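Local coordinates for ABC-type transport system, molybdenum-specific extracellular solute-binding protein (Clostridium difficile, PDB 4KD5) that probably binds molybdate or tungstate outside the cell and delivers it to an ABC transporter, at residues D83-D88 with I192-S197; A21-E26 with K222-F227; S97-M102 with K179-T184; K109-A114 with N161-F166; V6-S11 with S32-T37. One frame throughout, in Å; residues are numbered along the deposited sequence.

Interaction 1: residues D83-D88 with I192-S197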
# COMPACT_ATOMS: atom_id res chain seq x y z
N ASP A 83 -12.98 -10.28 -11.87
CA ASP A 83 -12.93 -11.60 -12.46
C ASP A 83 -11.49 -11.90 -12.85
O ASP A 83 -10.93 -11.25 -13.73
CB ASP A 83 -13.85 -11.67 -13.69
CG ASP A 83 -15.31 -11.58 -13.32
OD1 ASP A 83 -15.64 -11.96 -12.18
OD2 ASP A 83 -16.11 -11.12 -14.16
N LEU A 84 -10.89 -12.87 -12.15
CA LEU A 84 -9.50 -13.23 -12.39
C LEU A 84 -9.33 -13.93 -13.73
O LEU A 84 -8.80 -13.34 -14.68
CB LEU A 84 -8.99 -14.11 -11.25
CG LEU A 84 -7.52 -14.51 -11.27
CD1 LEU A 84 -6.70 -13.28 -11.57
CD2 LEU A 84 -7.12 -15.13 -9.94
N VAL A 85 -9.78 -15.17 -13.81
CA VAL A 85 -9.79 -15.91 -15.07
C VAL A 85 -11.14 -16.59 -15.26
O VAL A 85 -11.98 -16.60 -14.37
CB VAL A 85 -8.68 -16.98 -15.14
CG1 VAL A 85 -7.32 -16.35 -14.90
CG2 VAL A 85 -8.93 -18.08 -14.12
N LYS A 86 -11.32 -17.16 -16.45
CA LYS A 86 -12.52 -17.93 -16.72
C LYS A 86 -12.11 -19.23 -17.40
O LYS A 86 -11.02 -19.32 -17.95
CB LYS A 86 -13.49 -17.13 -17.60
CG LYS A 86 -12.95 -16.79 -18.98
CD LYS A 86 -13.91 -15.91 -19.79
CE LYS A 86 -15.14 -15.47 -19.00
NZ LYS A 86 -14.91 -14.24 -18.19
N ASN A 87 -12.98 -20.23 -17.35
CA ASN A 87 -12.69 -21.49 -18.01
C ASN A 87 -13.50 -21.63 -19.28
O ASN A 87 -14.43 -20.85 -19.52
CB ASN A 87 -12.96 -22.66 -17.07
CG ASN A 87 -11.80 -23.63 -17.00
OD1 ASN A 87 -11.13 -23.88 -18.00
ND2 ASN A 87 -11.56 -24.18 -15.81
N ASP A 88 -13.15 -22.61 -20.10
CA ASP A 88 -13.93 -22.92 -21.29
C ASP A 88 -14.46 -24.34 -21.22
O ASP A 88 -13.77 -25.24 -20.74
CB ASP A 88 -13.09 -22.72 -22.56
CG ASP A 88 -13.34 -21.38 -23.22
OD1 ASP A 88 -14.47 -20.88 -23.12
OD2 ASP A 88 -12.40 -20.83 -23.83
N ILE A 192 -18.20 -19.19 -17.04
CA ILE A 192 -17.49 -20.03 -16.09
C ILE A 192 -16.30 -19.24 -15.54
O ILE A 192 -15.18 -19.39 -16.02
CB ILE A 192 -16.99 -21.33 -16.75
CG1 ILE A 192 -18.10 -21.95 -17.61
CG2 ILE A 192 -16.51 -22.33 -15.71
CD1 ILE A 192 -17.70 -23.23 -18.33
N THR A 193 -16.54 -18.40 -14.54
CA THR A 193 -15.54 -17.45 -14.08
C THR A 193 -15.03 -17.71 -12.66
O THR A 193 -15.74 -18.29 -11.83
CB THR A 193 -16.04 -16.00 -14.17
OG1 THR A 193 -17.09 -15.80 -13.22
CG2 THR A 193 -16.56 -15.70 -15.56
N TYR A 194 -13.82 -17.25 -12.39
CA TYR A 194 -13.24 -17.34 -11.06
C TYR A 194 -12.98 -15.93 -10.53
O TYR A 194 -12.03 -15.26 -10.95
CB TYR A 194 -11.94 -18.16 -11.09
CG TYR A 194 -12.11 -19.57 -11.62
CD1 TYR A 194 -12.19 -19.82 -12.98
CD2 TYR A 194 -12.17 -20.66 -10.76
CE1 TYR A 194 -12.35 -21.10 -13.47
CE2 TYR A 194 -12.32 -21.95 -11.24
CZ TYR A 194 -12.41 -22.16 -12.60
OH TYR A 194 -12.56 -23.44 -13.09
N PRO A 195 -13.85 -15.45 -9.62
CA PRO A 195 -13.68 -14.10 -9.08
C PRO A 195 -12.64 -14.05 -7.96
O PRO A 195 -12.47 -15.04 -7.24
CB PRO A 195 -15.07 -13.78 -8.51
CG PRO A 195 -15.64 -15.11 -8.14
CD PRO A 195 -15.08 -16.11 -9.13
N VAL A 196 -11.95 -12.92 -7.85
CA VAL A 196 -10.98 -12.71 -6.78
C VAL A 196 -11.41 -11.48 -5.98
O VAL A 196 -12.03 -10.57 -6.53
CB VAL A 196 -9.54 -12.53 -7.34
CG1 VAL A 196 -9.45 -11.28 -8.20
CG2 VAL A 196 -8.51 -12.48 -6.23
N SER A 197 -11.09 -11.45 -4.69
CA SER A 197 -11.35 -10.26 -3.88
C SER A 197 -10.41 -10.19 -2.67
O SER A 197 -10.03 -11.22 -2.12
CB SER A 197 -12.80 -10.23 -3.41
OG SER A 197 -13.06 -9.04 -2.67
O HOH W 1 -17.08 -18.83 -19.83
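Residues 83-87 and 192-196 run antiparallel as neighbours in the sheet of one lobe of a periplasmic-binding-protein fold. Three backbone bonds hold the two runs. Leu84 N donates to Tyr194 O in the carbonyl plane, but the bond is bent, with 141° at the hydrogen. The other two are straighter and come nearly along the C=O axis: Tyr194 N to Val85 O at 2.8 Å and Asn87 N to Ile192 O at 2.7 Å. A water accepts from Ile192 N and gives a weak bond to Asn87 O.

On one face, Lys86 and Thr193 lie side by side. Lys86 CG sits in the crowded position between N and C, and the chain curls so that NZ comes 3.4 Å from Thr193 CG2. The charge of Lys86 is met by Glu233. The other face carries Val85 and Tyr194, whose CG2 and CD1 are 3.9 Å apart. Val85 O lies at the edge of the Tyr194 ring, in its plane, and Tyr229 makes an edge-to-face contact with this ring.

Tyr168 and Ser15, predicted molybdate-binding residues, lie close by. Asn87 ND2 also bonds Ser170 OG. Within this pair the Asn87 amide is turned 58° to the Tyr194 ring, and its ND2 donates to Tyr194 OH at 3.0 Å, close to the amide plane.

Interaction 2: residues A21-E26 with K222-F227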
# COMPACT_ATOMS: atom_id res chain seq x y z
N ALA A 21 0.85 -22.61 -7.72
CA ALA A 21 2.23 -22.96 -7.42
C ALA A 21 3.21 -22.19 -8.31
O ALA A 21 4.26 -21.76 -7.84
CB ALA A 21 2.43 -24.46 -7.57
N LYS A 22 2.87 -22.03 -9.58
CA LYS A 22 3.69 -21.24 -10.49
C LYS A 22 3.52 -19.75 -10.17
O LYS A 22 4.44 -18.97 -10.38
CB LYS A 22 3.30 -21.53 -11.95
CG LYS A 22 4.16 -20.84 -12.99
CD LYS A 22 5.54 -21.47 -13.09
CE LYS A 22 6.10 -21.39 -14.51
NZ LYS A 22 6.23 -20.00 -15.02
N ILE A 23 2.35 -19.38 -9.67
CA ILE A 23 2.10 -18.01 -9.21
C ILE A 23 3.02 -17.65 -8.03
O ILE A 23 3.54 -16.53 -7.95
CB ILE A 23 0.62 -17.81 -8.81
CG1 ILE A 23 -0.29 -17.81 -10.05
CG2 ILE A 23 0.44 -16.52 -8.03
CD1 ILE A 23 -0.07 -16.64 -10.99
N GLU A 24 3.22 -18.59 -7.11
CA GLU A 24 4.06 -18.37 -5.94
C GLU A 24 5.53 -18.15 -6.29
O GLU A 24 6.14 -17.18 -5.86
CB GLU A 24 3.92 -19.53 -4.94
CG GLU A 24 2.84 -19.34 -3.89
CD GLU A 24 2.52 -20.62 -3.13
OE1 GLU A 24 2.77 -20.66 -1.91
OE2 GLU A 24 2.02 -21.57 -3.76
N GLU A 25 6.09 -19.06 -7.08
CA GLU A 25 7.50 -18.97 -7.48
C GLU A 25 7.78 -17.76 -8.35
O GLU A 25 8.89 -17.22 -8.36
CB GLU A 25 7.96 -20.26 -8.18
CG GLU A 25 7.93 -20.22 -9.71
CD GLU A 25 9.33 -20.22 -10.31
OE1 GLU A 25 9.46 -20.53 -11.52
OE2 GLU A 25 10.29 -19.91 -9.58
N GLU A 26 6.76 -17.31 -9.08
CA GLU A 26 6.93 -16.19 -10.01
C GLU A 26 6.76 -14.84 -9.31
O GLU A 26 7.38 -13.86 -9.70
CB GLU A 26 5.93 -16.32 -11.17
CG GLU A 26 6.44 -15.79 -12.50
CD GLU A 26 7.40 -16.75 -13.18
OE1 GLU A 26 7.81 -16.46 -14.33
OE2 GLU A 26 7.74 -17.78 -12.58
N LYS A 222 -0.87 -14.86 -18.16
CA LYS A 222 -0.18 -15.86 -18.98
C LYS A 222 0.20 -17.12 -18.20
O LYS A 222 0.36 -18.19 -18.78
CB LYS A 222 1.07 -15.26 -19.64
CG LYS A 222 0.78 -14.31 -20.80
CD LYS A 222 2.06 -13.95 -21.55
CE LYS A 222 1.81 -12.88 -22.61
NZ LYS A 222 3.05 -12.55 -23.37
N ILE A 223 0.35 -16.98 -16.88
CA ILE A 223 0.62 -18.12 -16.02
C ILE A 223 -0.62 -19.01 -15.91
O ILE A 223 -0.53 -20.23 -16.03
CB ILE A 223 1.10 -17.68 -14.62
CG1 ILE A 223 2.54 -17.19 -14.69
CG2 ILE A 223 1.00 -18.82 -13.62
CD1 ILE A 223 3.10 -16.77 -13.35
N PHE A 224 -1.78 -18.39 -15.71
CA PHE A 224 -3.03 -19.12 -15.64
C PHE A 224 -3.37 -19.79 -16.98
O PHE A 224 -4.06 -20.80 -17.01
CB PHE A 224 -4.18 -18.20 -15.20
CG PHE A 224 -4.15 -17.84 -13.74
CD1 PHE A 224 -4.42 -18.79 -12.77
CD2 PHE A 224 -3.87 -16.54 -13.34
CE1 PHE A 224 -4.40 -18.45 -11.43
CE2 PHE A 224 -3.85 -16.20 -12.00
CZ PHE A 224 -4.12 -17.16 -11.04
N GLU A 225 -2.87 -19.22 -18.07
CA GLU A 225 -3.11 -19.78 -19.41
C GLU A 225 -2.22 -20.99 -19.72
O GLU A 225 -2.52 -21.77 -20.63
CB GLU A 225 -2.99 -18.68 -20.48
CG GLU A 225 -4.09 -17.62 -20.38
CD GLU A 225 -3.76 -16.35 -21.15
OE1 GLU A 225 -2.77 -16.35 -21.91
OE2 GLU A 225 -4.49 -15.35 -20.98
N GLU A 226 -1.14 -21.15 -18.97
CA GLU A 226 -0.31 -22.35 -19.05
C GLU A 226 -1.09 -23.54 -18.51
O GLU A 226 -0.83 -24.68 -18.87
CB GLU A 226 0.97 -22.18 -18.24
CG GLU A 226 1.91 -21.08 -18.71
CD GLU A 226 3.06 -20.84 -17.75
OE1 GLU A 226 3.22 -21.64 -16.80
OE2 GLU A 226 3.81 -19.86 -17.93
N PHE A 227 -2.05 -23.26 -17.64
CA PHE A 227 -2.78 -24.31 -16.95
C PHE A 227 -4.20 -24.48 -17.48
O PHE A 227 -5.04 -25.11 -16.84
CB PHE A 227 -2.75 -24.06 -15.44
CG PHE A 227 -1.38 -24.17 -14.83
CD1 PHE A 227 -0.94 -25.38 -14.31
CD2 PHE A 227 -0.52 -23.08 -14.79
CE1 PHE A 227 0.33 -25.50 -13.76
CE2 PHE A 227 0.75 -23.20 -14.24
CZ PHE A 227 1.17 -24.41 -13.72
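Helices 17-28 and 218-226 pack here with their short segments 10.0 Å apart and running at 145°, roughly antiparallel. No hydrogen bond crosses between them.

The apolar part centres on Ile223. Its CG2 branch is anti to the backbone N and meets Ile23 CD1 at 3.6 Å. Its CD1 goes the other way along the helix and rests on Glu26, 3.6 Å from Glu26 CG. Ile23 crosses Phe224 at about a right angle, with CD1 3.9 Å from Phe224 CE2. Lys22 adds its aliphatic part: CG packs on Ile223 CG2, and CB lies 3.8 Å from Phe227 CE2.

The charged part lies at the more open rim. Lys22 bends at chi2, chi3 and chi4, which brings NZ between two carboxylates. Both ion pairs are long: Lys22 NZ is 3.8 Å from Glu226 OE2 and 3.6 Å from Glu26 OE2. The lysine probably eases the repulsion between these two acids.

Deeper in the lobe, Phe211, Phe214 and Leu215 of helix 205-215 pack on Ile23. Phe224 reaches Leu84 and Val85 of strand 82-94, so the helix pair is joined to the sheet.

Interaction 3: residues S97-M102 with K179-T184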
# COMPACT_ATOMS: atom_id res chain seq x y z
N SER A 97 -8.91 -40.57 -32.17
CA SER A 97 -10.34 -40.72 -32.41
C SER A 97 -10.83 -40.37 -33.82
O SER A 97 -11.58 -41.15 -34.42
CB SER A 97 -11.12 -39.88 -31.39
OG SER A 97 -12.39 -39.51 -31.89
N SER A 98 -10.42 -39.21 -34.32
CA SER A 98 -10.88 -38.66 -35.60
C SER A 98 -12.33 -38.14 -35.59
O SER A 98 -12.95 -38.00 -36.64
CB SER A 98 -10.65 -39.63 -36.77
OG SER A 98 -9.28 -39.92 -36.94
N VAL A 99 -12.86 -37.83 -34.40
CA VAL A 99 -14.10 -37.05 -34.31
C VAL A 99 -13.78 -35.60 -34.70
O VAL A 99 -12.82 -35.02 -34.20
CB VAL A 99 -14.71 -37.10 -32.89
CG1 VAL A 99 -15.83 -36.08 -32.76
CG2 VAL A 99 -15.26 -38.49 -32.60
N SER A 100 -14.60 -35.02 -35.58
CA SER A 100 -14.30 -33.72 -36.18
C SER A 100 -14.72 -32.50 -35.35
O SER A 100 -13.95 -31.56 -35.19
CB SER A 100 -14.93 -33.62 -37.58
OG SER A 100 -15.00 -32.28 -38.01
N GLY A 101 -15.94 -32.52 -34.83
CA GLY A 101 -16.46 -31.38 -34.09
C GLY A 101 -17.82 -31.58 -33.45
O GLY A 101 -18.28 -32.71 -33.28
N MSE A 102 -18.47 -30.47 -33.09
CA MSE A 102 -19.78 -30.49 -32.44
C MSE A 102 -20.87 -31.04 -33.36
O MSE A 102 -21.84 -31.63 -32.88
CB MSE A 102 -20.17 -29.09 -31.96
CG MSE A 102 -19.36 -28.57 -30.78
SE MSE A 102 -19.76 -29.44 -29.08
CE MSE A 102 -21.59 -28.81 -28.90
N LYS A 179 -7.65 -35.44 -26.82
CA LYS A 179 -7.46 -34.28 -27.67
C LYS A 179 -8.70 -33.38 -27.60
O LYS A 179 -9.82 -33.87 -27.45
CB LYS A 179 -7.16 -34.71 -29.10
CG LYS A 179 -8.17 -34.27 -30.14
CD LYS A 179 -7.97 -35.05 -31.43
CE LYS A 179 -8.96 -34.62 -32.50
NZ LYS A 179 -8.87 -35.46 -33.73
N VAL A 180 -8.50 -32.07 -27.68
CA VAL A 180 -9.61 -31.12 -27.64
C VAL A 180 -10.15 -30.89 -29.04
O VAL A 180 -9.52 -30.23 -29.86
CB VAL A 180 -9.18 -29.78 -27.01
CG1 VAL A 180 -10.35 -28.80 -26.99
CG2 VAL A 180 -8.67 -30.00 -25.60
N VAL A 181 -11.33 -31.46 -29.31
CA VAL A 181 -11.95 -31.41 -30.63
C VAL A 181 -12.42 -30.01 -31.00
O VAL A 181 -12.14 -29.51 -32.09
CB VAL A 181 -13.15 -32.36 -30.70
CG1 VAL A 181 -13.79 -32.29 -32.06
CG2 VAL A 181 -12.72 -33.79 -30.39
N GLU A 182 -13.14 -29.37 -30.08
CA GLU A 182 -13.69 -28.05 -30.32
C GLU A 182 -14.10 -27.42 -28.99
O GLU A 182 -14.51 -28.12 -28.06
CB GLU A 182 -14.90 -28.14 -31.25
CG GLU A 182 -15.42 -26.80 -31.74
CD GLU A 182 -16.64 -26.93 -32.64
OE1 GLU A 182 -17.38 -25.93 -32.78
OE2 GLU A 182 -16.85 -28.02 -33.22
N LYS A 183 -13.97 -26.10 -28.90
CA LYS A 183 -14.43 -25.39 -27.71
C LYS A 183 -15.84 -24.88 -27.95
O LYS A 183 -16.12 -24.28 -28.99
CB LYS A 183 -13.49 -24.22 -27.38
CG LYS A 183 -12.02 -24.62 -27.33
CD LYS A 183 -11.18 -23.60 -26.55
CE LYS A 183 -9.74 -24.08 -26.40
NZ LYS A 183 -8.96 -23.22 -25.47
N THR A 184 -16.74 -25.13 -27.00
CA THR A 184 -18.11 -24.66 -27.12
C THR A 184 -18.14 -23.14 -27.19
O THR A 184 -17.32 -22.48 -26.55
CB THR A 184 -19.01 -25.15 -25.95
OG1 THR A 184 -18.62 -24.52 -24.73
CG2 THR A 184 -18.92 -26.66 -25.81
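This is a loop-on-strand contact. Residues 97-102, from the loop between strands 82-94 and 113-116, run along the edge strand segment 179-183 in nearly the same direction, 12° apart. One hydrogen bond joins the two runs; the rest is packing.

The bond is made by Glu182. Its CG is anti to the backbone N (chi1 -171°) and the chain stays extended, so the carboxylate reaches across to the loop. Met102 N, in a selenomethionine, donates to Glu182 OE2 at 2.9 Å and 164°, from above the carboxylate plane. Gly101 CA also lies close, 3.5 Å from Glu182 OE2. The side chain of Met102 crosses that of Glu182 at about a right angle, with CG 3.7 Å from Glu182 CD.

Val181 fills the middle. Its CG1, anti to the backbone N, presses against the loop backbone, 3.2 Å from Ser100 O and 3.5 Å from Gly101 CA. Lys179 stretches out beside it, and its NZ stays 4.0 Å from Val99 O.

The loop also holds its own shape: Val99 N donates to Ser97 OG at 3.1 Å, an ST turn. Ser100 N bonds Asp104 OD1. In the strand, Val181 and Glu182 both face Leu91 of strand 82-94. This is a classic beta bulge, and it lets two successive side chains turn towards the loop.

Interaction 4: residues K109-A114 with N161-F166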
# COMPACT_ATOMS: atom_id res chain seq x y z
N LYS A 109 -21.38 -41.40 -35.84
CA LYS A 109 -19.97 -41.55 -35.50
C LYS A 109 -19.75 -41.62 -33.99
O LYS A 109 -18.88 -42.34 -33.51
CB LYS A 109 -19.15 -40.42 -36.12
CG LYS A 109 -19.24 -40.39 -37.63
CD LYS A 109 -18.21 -39.46 -38.26
CE LYS A 109 -17.91 -39.89 -39.70
NZ LYS A 109 -17.64 -38.74 -40.62
N VAL A 110 -20.55 -40.87 -33.24
CA VAL A 110 -20.51 -40.94 -31.79
C VAL A 110 -21.74 -41.66 -31.24
O VAL A 110 -22.87 -41.44 -31.69
CB VAL A 110 -20.29 -39.55 -31.12
CG1 VAL A 110 -19.32 -38.72 -31.95
CG2 VAL A 110 -21.60 -38.81 -30.92
N LYS A 111 -21.51 -42.56 -30.29
CA LYS A 111 -22.59 -43.34 -29.70
C LYS A 111 -22.75 -43.00 -28.23
O LYS A 111 -23.84 -43.04 -27.69
CB LYS A 111 -22.31 -44.84 -29.88
CG LYS A 111 -22.23 -45.28 -31.34
CD LYS A 111 -21.81 -46.73 -31.49
CE LYS A 111 -21.95 -47.22 -32.93
NZ LYS A 111 -21.22 -46.36 -33.90
N LYS A 112 -21.64 -42.64 -27.59
CA LYS A 112 -21.65 -42.37 -26.16
C LYS A 112 -20.97 -41.04 -25.82
O LYS A 112 -19.77 -40.87 -26.03
CB LYS A 112 -21.02 -43.54 -25.39
CG LYS A 112 -21.70 -44.88 -25.69
CD LYS A 112 -21.08 -46.04 -24.95
CE LYS A 112 -21.25 -45.87 -23.46
NZ LYS A 112 -20.53 -46.91 -22.69
N ILE A 113 -21.78 -40.10 -25.33
CA ILE A 113 -21.30 -38.77 -24.94
C ILE A 113 -21.17 -38.69 -23.41
O ILE A 113 -22.16 -38.78 -22.69
CB ILE A 113 -22.26 -37.67 -25.43
CG1 ILE A 113 -22.37 -37.70 -26.96
CG2 ILE A 113 -21.81 -36.30 -24.96
CD1 ILE A 113 -23.35 -36.70 -27.54
N ALA A 114 -19.95 -38.52 -22.93
CA ALA A 114 -19.70 -38.45 -21.49
C ALA A 114 -19.86 -37.02 -20.96
O ALA A 114 -19.22 -36.10 -21.47
CB ALA A 114 -18.33 -38.98 -21.15
N ASN A 161 -14.64 -45.96 -23.83
CA ASN A 161 -15.97 -46.27 -23.31
C ASN A 161 -16.98 -45.20 -23.72
O ASN A 161 -18.16 -45.49 -23.90
CB ASN A 161 -15.93 -46.40 -21.78
CG ASN A 161 -15.44 -47.76 -21.33
OD1 ASN A 161 -14.24 -48.05 -21.37
ND2 ASN A 161 -16.37 -48.60 -20.88
N ALA A 162 -16.51 -43.97 -23.84
CA ALA A 162 -17.30 -42.90 -24.43
C ALA A 162 -16.55 -42.35 -25.63
O ALA A 162 -15.33 -42.18 -25.57
CB ALA A 162 -17.55 -41.81 -23.42
N ASP A 163 -17.27 -42.07 -26.71
CA ASP A 163 -16.66 -41.54 -27.92
C ASP A 163 -16.16 -40.12 -27.70
O ASP A 163 -15.03 -39.78 -28.06
CB ASP A 163 -17.64 -41.59 -29.08
CG ASP A 163 -18.20 -42.98 -29.32
OD1 ASP A 163 -17.43 -43.96 -29.19
OD2 ASP A 163 -19.40 -43.10 -29.63
N VAL A 164 -17.01 -39.28 -27.11
CA VAL A 164 -16.64 -37.91 -26.79
C VAL A 164 -17.00 -37.55 -25.36
O VAL A 164 -17.66 -38.32 -24.66
CB VAL A 164 -17.30 -36.89 -27.74
CG1 VAL A 164 -16.97 -37.21 -29.17
CG2 VAL A 164 -18.81 -36.89 -27.54
N GLY A 165 -16.57 -36.37 -24.92
CA GLY A 165 -16.87 -35.90 -23.58
C GLY A 165 -16.92 -34.39 -23.47
O GLY A 165 -16.42 -33.67 -24.34
N PHE A 166 -17.54 -33.90 -22.39
CA PHE A 166 -17.57 -32.47 -22.10
C PHE A 166 -16.79 -32.19 -20.82
O PHE A 166 -17.02 -32.82 -19.79
CB PHE A 166 -19.00 -31.96 -21.99
CG PHE A 166 -19.64 -31.68 -23.32
CD1 PHE A 166 -19.44 -30.46 -23.95
CD2 PHE A 166 -20.44 -32.63 -23.94
CE1 PHE A 166 -20.03 -30.19 -25.18
CE2 PHE A 166 -21.03 -32.37 -25.17
CZ PHE A 166 -20.82 -31.15 -25.79
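Two parallel strand ends, 113-114 and 164-166, meet here in the sheet of the second lobe of the binding-protein fold. Helix 150-159 precedes the second strand. Branched side chains pack on branched ones on one face, and small residues meet on the other.

On one face, Ile113 and Val164 lie side by side, with Ile113 CG1 3.7 Å from Val164 CG2. Ile113 CG2 then comes to the edge of the Phe166 ring, 4.0 Å from CE2. Val110 crosses Val164 at about a right angle, and its CG1 meets Val164 CG1 at 3.9 Å. Val164 CG1 and CG2 thus each take a different neighbour. On the other face, Ala114 CB touches Ala162 CB, and Val153 and Trp156 of helix 150-159 cover Ala114. Gly165 has no side chain, and its CA packs 3.2 Å from Ala114 O.

At the loop end, the carboxylate of Asp163 turns into the bend at residues 110-112, and Lys112 N donates to its OD2, an atom whose place is less sure. Lys112 folds at chi3 so that NZ makes a weak bond to Asn161 O.

The strand bonds are firmer. Ala114 N donates to Val164 O almost straight, at 176°, from above the carbonyl plane. Phe166 N reaches Ala114 O at 2.9 Å, nearly along the C=O axis.

Interaction 5: residues V6-S11 with S32-T37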
# COMPACT_ATOMS: atom_id res chain seq x y z
N VAL A 6 6.00 -9.64 4.78
CA VAL A 6 4.55 -9.78 4.85
C VAL A 6 4.12 -11.20 4.54
O VAL A 6 4.63 -11.82 3.60
CB VAL A 6 3.85 -8.81 3.88
CG1 VAL A 6 2.35 -9.03 3.89
CG2 VAL A 6 4.14 -7.37 4.26
N GLU A 7 3.19 -11.73 5.33
CA GLU A 7 2.64 -13.06 5.07
C GLU A 7 1.16 -12.94 4.70
O GLU A 7 0.33 -12.60 5.54
CB GLU A 7 2.82 -13.96 6.30
CG GLU A 7 4.28 -14.15 6.70
CD GLU A 7 4.44 -14.87 8.02
OE1 GLU A 7 3.43 -15.10 8.71
OE2 GLU A 7 5.59 -15.21 8.37
N LEU A 8 0.85 -13.23 3.44
CA LEU A 8 -0.53 -13.17 2.96
C LEU A 8 -1.18 -14.56 2.99
O LEU A 8 -0.59 -15.54 2.54
CB LEU A 8 -0.60 -12.60 1.54
CG LEU A 8 -0.21 -11.14 1.32
CD1 LEU A 8 -0.32 -10.78 -0.15
CD2 LEU A 8 -1.07 -10.22 2.15
N ASN A 9 -2.39 -14.63 3.53
CA ASN A 9 -3.17 -15.86 3.48
C ASN A 9 -4.12 -15.83 2.30
O ASN A 9 -5.02 -14.99 2.24
CB ASN A 9 -3.94 -16.05 4.79
CG ASN A 9 -3.07 -16.56 5.91
OD1 ASN A 9 -2.41 -17.59 5.79
ND2 ASN A 9 -3.05 -15.82 7.02
N ILE A 10 -3.92 -16.74 1.35
CA ILE A 10 -4.82 -16.85 0.21
C ILE A 10 -5.63 -18.14 0.27
O ILE A 10 -5.07 -19.23 0.42
CB ILE A 10 -4.06 -16.76 -1.14
CG1 ILE A 10 -3.53 -15.35 -1.37
CG2 ILE A 10 -4.97 -17.14 -2.29
CD1 ILE A 10 -2.22 -15.06 -0.70
N SER A 11 -6.95 -18.01 0.17
CA SER A 11 -7.82 -19.18 0.04
C SER A 11 -8.35 -19.24 -1.39
O SER A 11 -8.87 -18.24 -1.90
CB SER A 11 -8.97 -19.10 1.04
OG SER A 11 -9.64 -17.87 0.95
N SER A 32 10.44 -10.13 -3.13
CA SER A 32 11.04 -11.01 -2.12
C SER A 32 10.39 -10.89 -0.75
O SER A 32 10.51 -11.79 0.09
CB SER A 32 12.54 -10.73 -2.00
OG SER A 32 13.21 -10.99 -3.21
N ASN A 33 9.69 -9.78 -0.52
CA ASN A 33 9.18 -9.46 0.82
C ASN A 33 7.86 -10.12 1.20
O ASN A 33 7.40 -9.97 2.33
CB ASN A 33 9.07 -7.95 0.99
CG ASN A 33 10.25 -7.36 1.73
OD1 ASN A 33 10.09 -6.81 2.82
ND2 ASN A 33 11.44 -7.48 1.16
N VAL A 34 7.25 -10.85 0.28
CA VAL A 34 5.96 -11.49 0.55
C VAL A 34 6.08 -13.01 0.61
O VAL A 34 6.63 -13.63 -0.30
CB VAL A 34 4.90 -11.09 -0.48
CG1 VAL A 34 3.57 -11.79 -0.19
CG2 VAL A 34 4.70 -9.59 -0.47
N LYS A 35 5.58 -13.59 1.69
CA LYS A 35 5.45 -15.04 1.81
C LYS A 35 3.98 -15.38 1.65
O LYS A 35 3.13 -14.85 2.37
CB LYS A 35 5.93 -15.51 3.18
CG LYS A 35 7.31 -15.00 3.57
CD LYS A 35 7.48 -15.04 5.09
CE LYS A 35 8.92 -14.77 5.51
NZ LYS A 35 9.07 -14.80 6.99
N LEU A 36 3.67 -16.27 0.71
CA LEU A 36 2.28 -16.65 0.46
C LEU A 36 1.95 -18.00 1.11
O LEU A 36 2.70 -18.97 0.96
CB LEU A 36 2.01 -16.71 -1.05
CG LEU A 36 2.20 -15.44 -1.87
CD1 LEU A 36 2.03 -15.72 -3.35
CD2 LEU A 36 1.23 -14.36 -1.43
N THR A 37 0.82 -18.06 1.82
CA THR A 37 0.33 -19.32 2.35
C THR A 37 -1.03 -19.63 1.72
O THR A 37 -2.03 -18.97 2.04
CB THR A 37 0.21 -19.29 3.89
OG1 THR A 37 1.53 -19.22 4.46
CG2 THR A 37 -0.48 -20.54 4.40
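Strands 6-13 and 34-41 run side by side and parallel, 4.7 Å apart at their axes here, as the two strands of a beta-alpha-beta crossover through helix 17-28. Five backbone bonds make a regular ladder. Lys35 N donates to Val6 O at 2.8 Å and Thr37 N to Leu8 O at 3.0 Å, both nearly along the C=O axis. The last rung differs: Ile10 N meets Thr37 O from above the carbonyl plane.

The tight side carries Leu8, Val34 and Leu36, with Ile10 reaching in. Leu8 and Leu36 lie side by side and point the same way. The CD2 branch of Leu36 fits between its neighbours, 3.6 Å from Ile10 CD1 and 3.9 Å from Leu8 CB. Leu8 CD1 leans obliquely on Val34 CG1 at 4.0 Å.

The opposite side is looser and more open to solvent. Glu7 and Lys35 run out together with extended chains, and their aliphatic parts touch where Glu7 CG is 3.7 Å from Lys35 CD. Their ion pair is long, with Glu7 OE2 3.8 Å from Lys35 NZ. Asn9 lies along Thr37, its OD1 beside Thr37 CB.

Phe211 and Ala207 of helix 205-215 cover the apolar face, and Tyr27 and Glu24 of helix 17-28 reach Val34 and Leu36. Strand 58-60 pairs with 6-13, so 6-13 lies between two parallel neighbours.

How the interactions relate
The five contacts spread along a two-lobed chain. Interactions 5, 2 and 1 belong to one lobe, 3 and 4 to the other; 4 and 5 are farthest apart, with centres about 44 Å apart. Interaction 5 closes first along the chain. The outer pair is interaction 2, whose segments enclose interaction 1, then 3, then 4. Interactions 1 and 2 touch where Phe224 packs on Leu84 and Val85. Helix 17-28 of interaction 2 connects the two strands of interaction 5, and its Glu24 touches Leu36. Phe166 meets Met102 and Thr184 between interactions 3 and 4. Strand 82-94 runs from interaction 1 and pairs with strands 178-183 of 3 and 164-168 of 4, so it links both lobes around the predicted molybdate site.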